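Local coordinates for protein coenzyme A transferase (Yersinia pestis, PDB 3QLI) that probably transfers coenzyme A from an acyl-CoA to a carboxylate such as acetate, in the manner of 4-hydroxybutyrate CoA-transferases, at residues A[173-185]-A[198-210]. Sequence-based numbering, arbitrary orientation.
Sequences ARRFIVEVNRYMP and EVDAIVENHVPLI
Strands 175-180 and 201-204 are the last two of the six-stranded parallel sheet in the N-terminal half of this CoA transferase, 201-204 forming its edge within the chain. Five backbone bonds join the segments: Asp200 N to Phe176 O, Val178 N and Val180 N to Ala201 O and Val203 O, and Val203 N and Asn205 N to Val178 O and Val180 O. At the N-terminal end Asp200 OD2 accepts from Phe176 N (2.8 Å) on its anti side, while OD1 takes Arg175 NH1 (2.9 Å) from above the carboxylate plane in a salt bridge. A bend at chi2 (-69°) lays CD of Arg175 beside that carboxylate, guanidinium and carboxylate planes 81° apart. On one face Val178 CG2 lies alongside Ile202 CG1, and Val180 CG2 meets Ile202 CG2, with Phe157 packed against this patch. The other face carries Glu179, whose OE2 receives Asn205 ND2 (3.2 Å), a water that also bonds Asn205 O, and Ala53 N; OE1 takes Leu54 N. Past the strands the Asn181 amide, with CG opposite the backbone N (chi1 -176°), spans the gap. Its ND2 gives Val207 O an in-plane bond (2.8 Å), and its OD1 closes an Asx turn with Tyr183 N on one face and accepts Val207 N (3.2 Å) on the other. His206 ND1 accepts a hydrogen bond from Arg182 N, which lies in the ring plane, and Pro208 CA sits over the Tyr183 ring in a CH-pi contact (4.0 Å to the centroid). Three bonds therefore fix the rotation of the buried Asn181 amide, and Glu179, gripped by backbone N-H groups near a helix start, probably stays ionised although buried.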
ATOM      1  N   ALA A 173     -16.338  -4.837  21.965  1.00 15.18           N
ATOM      2  CA  ALA A 173     -16.780  -6.216  22.228  1.00 16.36           C
ATOM      3  C   ALA A 173     -18.019  -6.195  23.108  1.00 17.35           C
ATOM      4  O   ALA A 173     -18.191  -5.302  23.944  1.00 14.72           O
ATOM      5  CB  ALA A 173     -15.672  -7.028  22.889  1.00 12.71           C
ATOM      6  N   ARG A 174     -18.896  -7.175  22.933  1.00 13.16           N
ATOM      7  CA  ARG A 174     -20.124  -7.186  23.712  1.00 13.33           C
ATOM      8  C   ARG A 174     -19.896  -7.504  25.194  1.00 16.00           C
ATOM      9  O   ARG A 174     -20.690  -7.099  26.054  1.00 15.26           O
ATOM     10  CB  ARG A 174     -21.159  -8.102  23.040  1.00 16.86           C
ATOM     11  CG  ARG A 174     -21.624  -7.488  21.716  1.00 18.01           C
ATOM     12  CD  ARG A 174     -22.620  -8.354  20.969  1.00 18.47           C
ATOM     13  NE  ARG A 174     -21.979  -9.235  19.997  1.00 19.63           N
ATOM     14  CZ  ARG A 174     -21.627  -8.861  18.773  1.00 21.66           C
ATOM     15  NH1 ARG A 174     -21.830  -7.613  18.379  1.00 23.80           N
ATOM     16  NH2 ARG A 174     -21.065  -9.734  17.947  1.00 21.23           N
ATOM     17  N   ARG A 175     -18.799  -8.209  25.483  1.00 14.83           N
ATOM     18  CA  ARG A 175     -18.306  -8.399  26.856  1.00 17.25           C
ATOM     19  C   ARG A 175     -16.775  -8.209  26.908  1.00 16.12           C
ATOM     20  O   ARG A 175     -16.050  -8.638  26.010  1.00 14.43           O
ATOM     21  CB  ARG A 175     -18.671  -9.793  27.405  1.00 15.82           C
ATOM     22  CG  ARG A 175     -20.165 -10.058  27.552  1.00 17.79           C
ATOM     23  CD  ARG A 175     -20.785  -9.211  28.670  1.00 19.09           C
ATOM     24  NE  ARG A 175     -22.133  -9.672  29.018  1.00 18.05           N
ATOM     25  CZ  ARG A 175     -22.955  -9.032  29.841  1.00 21.43           C
ATOM     26  NH1 ARG A 175     -22.578  -7.889  30.408  1.00 15.89           N
ATOM     27  NH2 ARG A 175     -24.156  -9.536  30.106  1.00 17.60           N
ATOM     28  N   PHE A 176     -16.302  -7.570  27.973  1.00 13.90           N
ATOM     29  CA  PHE A 176     -14.878  -7.340  28.174  1.00 14.73           C
ATOM     30  C   PHE A 176     -14.474  -7.934  29.518  1.00 14.43           C
ATOM     31  O   PHE A 176     -15.008  -7.540  30.561  1.00 15.62           O
ATOM     32  CB  PHE A 176     -14.590  -5.837  28.137  1.00 13.05           C
ATOM     33  CG  PHE A 176     -13.146  -5.476  28.350  1.00 14.98           C
ATOM     34  CD1 PHE A 176     -12.125  -6.259  27.821  1.00 13.76           C
ATOM     35  CD2 PHE A 176     -12.810  -4.333  29.064  1.00 15.53           C
ATOM     36  CE1 PHE A 176     -10.789  -5.910  27.999  1.00 14.86           C
ATOM     37  CE2 PHE A 176     -11.471  -3.984  29.257  1.00 13.12           C
ATOM     38  CZ  PHE A 176     -10.466  -4.767  28.718  1.00 13.10           C
ATOM     39  N   ILE A 177     -13.555  -8.893  29.488  1.00 12.02           N
ATOM     40  CA  ILE A 177     -13.115  -9.594  30.693  1.00 12.78           C
ATOM     41  C   ILE A 177     -11.647  -9.281  30.922  1.00 14.41           C
ATOM     42  O   ILE A 177     -10.826  -9.493  30.023  1.00 15.14           O
ATOM     43  CB  ILE A 177     -13.233 -11.124  30.518  1.00 12.77           C
ATOM     44  CG1 ILE A 177     -14.637 -11.493  30.029  1.00 14.79           C
ATOM     45  CG2 ILE A 177     -12.859 -11.850  31.819  1.00 15.35           C
ATOM     46  CD1 ILE A 177     -14.821 -12.992  29.782  1.00 15.21           C
ATOM     47  N   VAL A 178     -11.299  -8.776  32.108  1.00 13.75           N
ATOM     48  CA  VAL A 178      -9.897  -8.437  32.366  1.00 12.88           C
ATOM     49  C   VAL A 178      -9.226  -9.391  33.347  1.00 15.44           C
ATOM     50  O   VAL A 178      -9.867  -9.965  34.230  1.00 15.70           O
ATOM     51  CB  VAL A 178      -9.731  -6.997  32.886  1.00 14.35           C
ATOM     52  CG1 VAL A 178     -10.391  -6.009  31.935  1.00 14.65           C
ATOM     53  CG2 VAL A 178     -10.305  -6.874  34.283  1.00 13.06           C
ATOM     54  N   GLU A 179      -7.923  -9.549  33.171  1.00 13.87           N
ATOM     55  CA  GLU A 179      -7.097 -10.287  34.105  1.00 14.57           C
ATOM     56  C   GLU A 179      -6.103  -9.299  34.704  1.00 15.75           C
ATOM     57  O   GLU A 179      -5.162  -8.855  34.037  1.00 13.95           O
ATOM     58  CB  GLU A 179      -6.378 -11.421  33.377  1.00 13.64           C
ATOM     59  CG  GLU A 179      -5.415 -12.228  34.251  1.00 17.11           C
ATOM     60  CD  GLU A 179      -5.122 -13.593  33.650  1.00 17.54           C
ATOM     61  OE1 GLU A 179      -6.027 -14.146  32.980  1.00 16.00           O
ATOM     62  OE2 GLU A 179      -3.999 -14.119  33.842  1.00 16.39           O
ATOM     63  N   VAL A 180      -6.352  -8.932  35.957  1.00 14.31           N
ATOM     64  CA  VAL A 180      -5.520  -7.994  36.686  1.00 14.78           C
ATOM     65  C   VAL A 180      -4.192  -8.660  37.041  1.00 19.72           C
ATOM     66  O   VAL A 180      -4.155  -9.799  37.525  1.00 18.76           O
ATOM     67  CB  VAL A 180      -6.239  -7.507  37.976  1.00 17.81           C
ATOM     68  CG1 VAL A 180      -5.254  -6.807  38.939  1.00 16.89           C
ATOM     69  CG2 VAL A 180      -7.414  -6.599  37.623  1.00 18.42           C
ATOM     70  N   ASN A 181      -3.104  -7.950  36.787  1.00 15.05           N
ATOM     71  CA  ASN A 181      -1.768  -8.476  37.043  1.00 16.55           C
ATOM     72  C   ASN A 181      -0.877  -7.337  37.490  1.00 20.45           C
ATOM     73  O   ASN A 181      -0.651  -6.399  36.728  1.00 16.84           O
ATOM     74  CB  ASN A 181      -1.216  -9.108  35.761  1.00 17.17           C
ATOM     75  CG  ASN A 181       0.129  -9.758  35.959  1.00 18.00           C
ATOM     76  OD1 ASN A 181       0.714  -9.683  37.037  1.00 20.43           O
ATOM     77  ND2 ASN A 181       0.625 -10.415  34.924  1.00 15.86           N
ATOM     78  N   ARG A 182      -0.365  -7.398  38.717  1.00 21.98           N
ATOM     79  CA  ARG A 182       0.444  -6.289  39.227  1.00 20.42           C
ATOM     80  C   ARG A 182       1.746  -6.153  38.443  1.00 22.80           C
ATOM     81  O   ARG A 182       2.417  -5.120  38.510  1.00 21.34           O
ATOM     82  CB  ARG A 182       0.713  -6.429  40.732  1.00 26.26           C
ATOM     83  CG  ARG A 182       1.538  -7.640  41.095  1.00 30.57           C
ATOM     84  CD  ARG A 182       1.955  -7.635  42.571  1.00 35.95           C
ATOM     85  NE  ARG A 182       3.089  -8.534  42.774  1.00 42.24           N
ATOM     86  CZ  ARG A 182       2.986  -9.793  43.193  1.00 45.15           C
ATOM     87  NH1 ARG A 182       1.797 -10.306  43.486  1.00 40.97           N
ATOM     88  NH2 ARG A 182       4.080 -10.535  43.333  1.00 45.84           N
ATOM     89  N   TYR A 183       2.100  -7.186  37.682  1.00 20.72           N
ATOM     90  CA  TYR A 183       3.283  -7.099  36.818  1.00 17.36           C
ATOM     91  C   TYR A 183       3.022  -6.323  35.524  1.00 16.45           C
ATOM     92  O   TYR A 183       3.959  -5.987  34.800  1.00 14.28           O
ATOM     93  CB  TYR A 183       3.837  -8.484  36.488  1.00 22.03           C
ATOM     94  CG  TYR A 183       4.465  -9.178  37.669  1.00 24.92           C
ATOM     95  CD1 TYR A 183       5.826  -9.066  37.921  1.00 31.15           C
ATOM     96  CD2 TYR A 183       3.697  -9.943  38.538  1.00 26.76           C
ATOM     97  CE1 TYR A 183       6.410  -9.699  39.005  1.00 33.59           C
ATOM     98  CE2 TYR A 183       4.273 -10.578  39.631  1.00 29.68           C
ATOM     99  CZ  TYR A 183       5.627 -10.456  39.855  1.00 33.26           C
ATOM    100  OH  TYR A 183       6.201 -11.084  40.940  1.00 40.61           O
ATOM    101  N   MET A 184       1.757  -6.039  35.227  1.00 16.89           N
ATOM    102  CA  MET A 184       1.431  -5.255  34.030  1.00 16.29           C
ATOM    103  C   MET A 184       1.601  -3.768  34.342  1.00 15.02           C
ATOM    104  O   MET A 184       0.951  -3.247  35.237  1.00 15.55           O
ATOM    105  CB  MET A 184      -0.010  -5.527  33.566  1.00 14.58           C
ATOM    106  CG  MET A 184      -0.382  -4.767  32.290  1.00 14.60           C
ATOM    107  SD  MET A 184       0.585  -5.230  30.843  1.00 15.26           S
ATOM    108  CE  MET A 184      -0.233  -6.742  30.338  1.00 15.63           C
ATOM    109  N   PRO A 185       2.488  -3.080  33.616  1.00 16.00           N
ATOM    110  CA  PRO A 185       2.683  -1.654  33.910  1.00 17.89           C
ATOM    111  C   PRO A 185       1.440  -0.800  33.636  1.00 18.97           C
ATOM    112  O   PRO A 185       0.652  -1.103  32.731  1.00 15.55           O
ATOM    113  CB  PRO A 185       3.819  -1.252  32.961  1.00 16.81           C
ATOM    114  CG  PRO A 185       3.750  -2.277  31.835  1.00 14.76           C
ATOM    115  CD  PRO A 185       3.383  -3.555  32.548  1.00 15.57           C
ATOM    116  N   GLU A 198     -16.866  -0.126  32.495  1.00 17.43           N
ATOM    117  CA  GLU A 198     -16.797  -0.662  31.138  1.00 22.17           C
ATOM    118  C   GLU A 198     -16.297  -2.103  31.107  1.00 20.18           C
ATOM    119  O   GLU A 198     -16.101  -2.666  30.040  1.00 19.05           O
ATOM    120  CB  GLU A 198     -15.844   0.179  30.286  1.00 24.30           C
ATOM    121  CG  GLU A 198     -16.540   1.191  29.418  1.00 37.81           C
ATOM    122  CD  GLU A 198     -16.852   2.471  30.154  1.00 38.44           C
ATOM    123  OE1 GLU A 198     -15.902   3.240  30.414  1.00 44.16           O
ATOM    124  OE2 GLU A 198     -18.042   2.715  30.463  1.00 49.91           O
ATOM    125  N   VAL A 199     -16.074  -2.676  32.284  1.00 17.07           N
ATOM    126  CA  VAL A 199     -15.516  -4.008  32.424  1.00 15.50           C
ATOM    127  C   VAL A 199     -16.636  -4.941  32.895  1.00 19.35           C
ATOM    128  O   VAL A 199     -17.417  -4.589  33.779  1.00 18.05           O
ATOM    129  CB  VAL A 199     -14.352  -3.985  33.438  1.00 16.74           C
ATOM    130  CG1 VAL A 199     -13.881  -5.391  33.782  1.00 15.73           C
ATOM    131  CG2 VAL A 199     -13.188  -3.120  32.891  1.00 15.23           C
ATOM    132  N   ASP A 200     -16.744  -6.120  32.293  1.00 16.31           N
ATOM    133  CA  ASP A 200     -17.853  -6.995  32.638  1.00 16.80           C
ATOM    134  C   ASP A 200     -17.490  -7.989  33.721  1.00 17.64           C
ATOM    135  O   ASP A 200     -18.342  -8.388  34.524  1.00 20.40           O
ATOM    136  CB  ASP A 200     -18.388  -7.704  31.398  1.00 18.41           C
ATOM    137  CG  ASP A 200     -19.053  -6.746  30.442  1.00 19.02           C
ATOM    138  OD1 ASP A 200     -20.204  -6.338  30.706  1.00 16.50           O
ATOM    139  OD2 ASP A 200     -18.413  -6.392  29.435  1.00 16.57           O
ATOM    140  N   ALA A 201     -16.229  -8.395  33.749  1.00 14.91           N
ATOM    141  CA  ALA A 201     -15.776  -9.334  34.768  1.00 19.23           C
ATOM    142  C   ALA A 201     -14.283  -9.213  34.979  1.00 17.44           C
ATOM    143  O   ALA A 201     -13.543  -8.834  34.062  1.00 16.26           O
ATOM    144  CB  ALA A 201     -16.149 -10.765  34.387  1.00 18.87           C
ATOM    145  N   ILE A 202     -13.848  -9.556  36.190  1.00 16.17           N
ATOM    146  CA  ILE A 202     -12.458  -9.405  36.606  1.00 17.13           C
ATOM    147  C   ILE A 202     -11.923 -10.677  37.255  1.00 18.67           C
ATOM    148  O   ILE A 202     -12.588 -11.270  38.111  1.00 21.46           O
ATOM    149  CB  ILE A 202     -12.343  -8.292  37.663  1.00 16.61           C
ATOM    150  CG1 ILE A 202     -12.940  -6.988  37.123  1.00 17.63           C
ATOM    151  CG2 ILE A 202     -10.886  -8.136  38.126  1.00 16.69           C
ATOM    152  CD1 ILE A 202     -13.290  -5.972  38.225  1.00 18.56           C
ATOM    153  N   VAL A 203     -10.733 -11.103  36.844  1.00 16.72           N
ATOM    154  CA  VAL A 203      -9.994 -12.112  37.604  1.00 18.95           C
ATOM    155  C   VAL A 203      -8.635 -11.520  37.933  1.00 20.31           C
ATOM    156  O   VAL A 203      -8.232 -10.522  37.325  1.00 17.91           O
ATOM    157  CB  VAL A 203      -9.825 -13.445  36.831  1.00 18.22           C
ATOM    158  CG1 VAL A 203     -11.187 -13.986  36.401  1.00 17.19           C
ATOM    159  CG2 VAL A 203      -8.899 -13.269  35.609  1.00 17.16           C
ATOM    160  N   GLU A 204      -7.941 -12.120  38.899  1.00 20.65           N
ATOM    161  CA  GLU A 204      -6.628 -11.633  39.332  1.00 15.92           C
ATOM    162  C   GLU A 204      -5.616 -12.757  39.231  1.00 22.66           C
ATOM    163  O   GLU A 204      -5.855 -13.872  39.716  1.00 19.37           O
ATOM    164  CB  GLU A 204      -6.678 -11.125  40.778  1.00 21.49           C
ATOM    165  CG  GLU A 204      -7.583  -9.911  40.977  1.00 22.44           C
ATOM    166  CD  GLU A 204      -7.874  -9.587  42.445  1.00 28.50           C
ATOM    167  OE1 GLU A 204      -7.831 -10.499  43.303  1.00 27.47           O
ATOM    168  OE2 GLU A 204      -8.171  -8.411  42.739  1.00 23.34           O
ATOM    169  N   ASN A 205      -4.490 -12.461  38.598  1.00 18.64           N
ATOM    170  CA  ASN A 205      -3.422 -13.432  38.403  1.00 18.89           C
ATOM    171  C   ASN A 205      -2.098 -12.704  38.265  1.00 21.62           C
ATOM    172  O   ASN A 205      -1.760 -12.214  37.178  1.00 20.71           O
ATOM    173  CB  ASN A 205      -3.665 -14.290  37.155  1.00 17.95           C
ATOM    174  CG  ASN A 205      -2.675 -15.437  37.040  1.00 24.20           C
ATOM    175  OD1 ASN A 205      -2.427 -16.144  38.016  1.00 27.19           O
ATOM    176  ND2 ASN A 205      -2.096 -15.621  35.857  1.00 20.41           N
ATOM    177  N   HIS A 206      -1.349 -12.637  39.363  1.00 20.74           N
ATOM    178  CA  HIS A 206      -0.081 -11.898  39.396  1.00 21.37           C
ATOM    179  C   HIS A 206       1.091 -12.790  39.050  1.00 23.82           C
ATOM    180  O   HIS A 206       1.524 -13.598  39.873  1.00 23.84           O
ATOM    181  CB  HIS A 206       0.131 -11.285  40.780  1.00 23.55           C
ATOM    182  CG  HIS A 206      -1.053 -10.514  41.278  1.00 23.05           C
ATOM    183  ND1 HIS A 206      -1.446  -9.317  40.718  1.00 21.38           N
ATOM    184  CD2 HIS A 206      -1.928 -10.768  42.280  1.00 24.13           C
ATOM    185  CE1 HIS A 206      -2.517  -8.867  41.350  1.00 26.37           C
ATOM    186  NE2 HIS A 206      -2.829  -9.730  42.302  1.00 27.72           N
ATOM    187  N   VAL A 207       1.601 -12.647  37.827  1.00 21.32           N
ATOM    188  CA  VAL A 207       2.727 -13.439  37.350  1.00 22.92           C
ATOM    189  C   VAL A 207       3.537 -12.576  36.401  1.00 22.13           C
ATOM    190  O   VAL A 207       2.994 -11.688  35.751  1.00 19.26           O
ATOM    191  CB  VAL A 207       2.275 -14.711  36.601  1.00 23.77           C
ATOM    192  CG1 VAL A 207       1.570 -15.680  37.552  1.00 27.56           C
ATOM    193  CG2 VAL A 207       1.368 -14.344  35.428  1.00 22.65           C
ATOM    194  N   PRO A 208       4.845 -12.812  36.330  1.00 23.82           N
ATOM    195  CA  PRO A 208       5.632 -11.944  35.450  1.00 21.30           C
ATOM    196  C   PRO A 208       5.137 -12.026  34.007  1.00 21.77           C
ATOM    197  O   PRO A 208       4.637 -13.065  33.576  1.00 19.95           O
ATOM    198  CB  PRO A 208       7.045 -12.511  35.578  1.00 28.56           C
ATOM    199  CG  PRO A 208       7.062 -13.124  36.979  1.00 23.06           C
ATOM    200  CD  PRO A 208       5.686 -13.708  37.147  1.00 27.73           C
ATOM    201  N   LEU A 209       5.274 -10.935  33.264  1.00 20.83           N
ATOM    202  CA  LEU A 209       4.863 -10.937  31.863  1.00 20.44           C
ATOM    203  C   LEU A 209       5.796 -11.814  31.034  1.00 21.58           C
ATOM    204  O   LEU A 209       6.976 -11.928  31.344  1.00 21.73           O
ATOM    205  CB  LEU A 209       4.888  -9.511  31.307  1.00 20.94           C
ATOM    206  CG  LEU A 209       3.985  -8.475  31.978  1.00 19.49           C
ATOM    207  CD1 LEU A 209       4.065  -7.138  31.227  1.00 17.30           C
ATOM    208  CD2 LEU A 209       2.550  -8.951  32.076  1.00 18.98           C
ATOM    209  N   ILE A 210       5.281 -12.423  29.973  1.00 19.57           N
ATOM    210  CA  ILE A 210       6.136 -13.209  29.091  1.00 22.96           C
ATOM    211  C   ILE A 210       7.137 -12.307  28.380  1.00 24.62           C
ATOM    212  O   ILE A 210       6.835 -11.161  28.024  1.00 20.19           O
ATOM    213  CB  ILE A 210       5.335 -14.030  28.051  1.00 22.50           C
ATOM    214  CG1 ILE A 210       6.224 -15.118  27.444  1.00 24.62           C
ATOM    215  CG2 ILE A 210       4.730 -13.123  26.964  1.00 22.09           C
ATOM    216  CD1 ILE A 210       5.539 -15.952  26.372  1.00 30.26           C
TER
HETATM  217  O   HOH W   1      -1.887 -12.553  34.535  1.00 18.87           O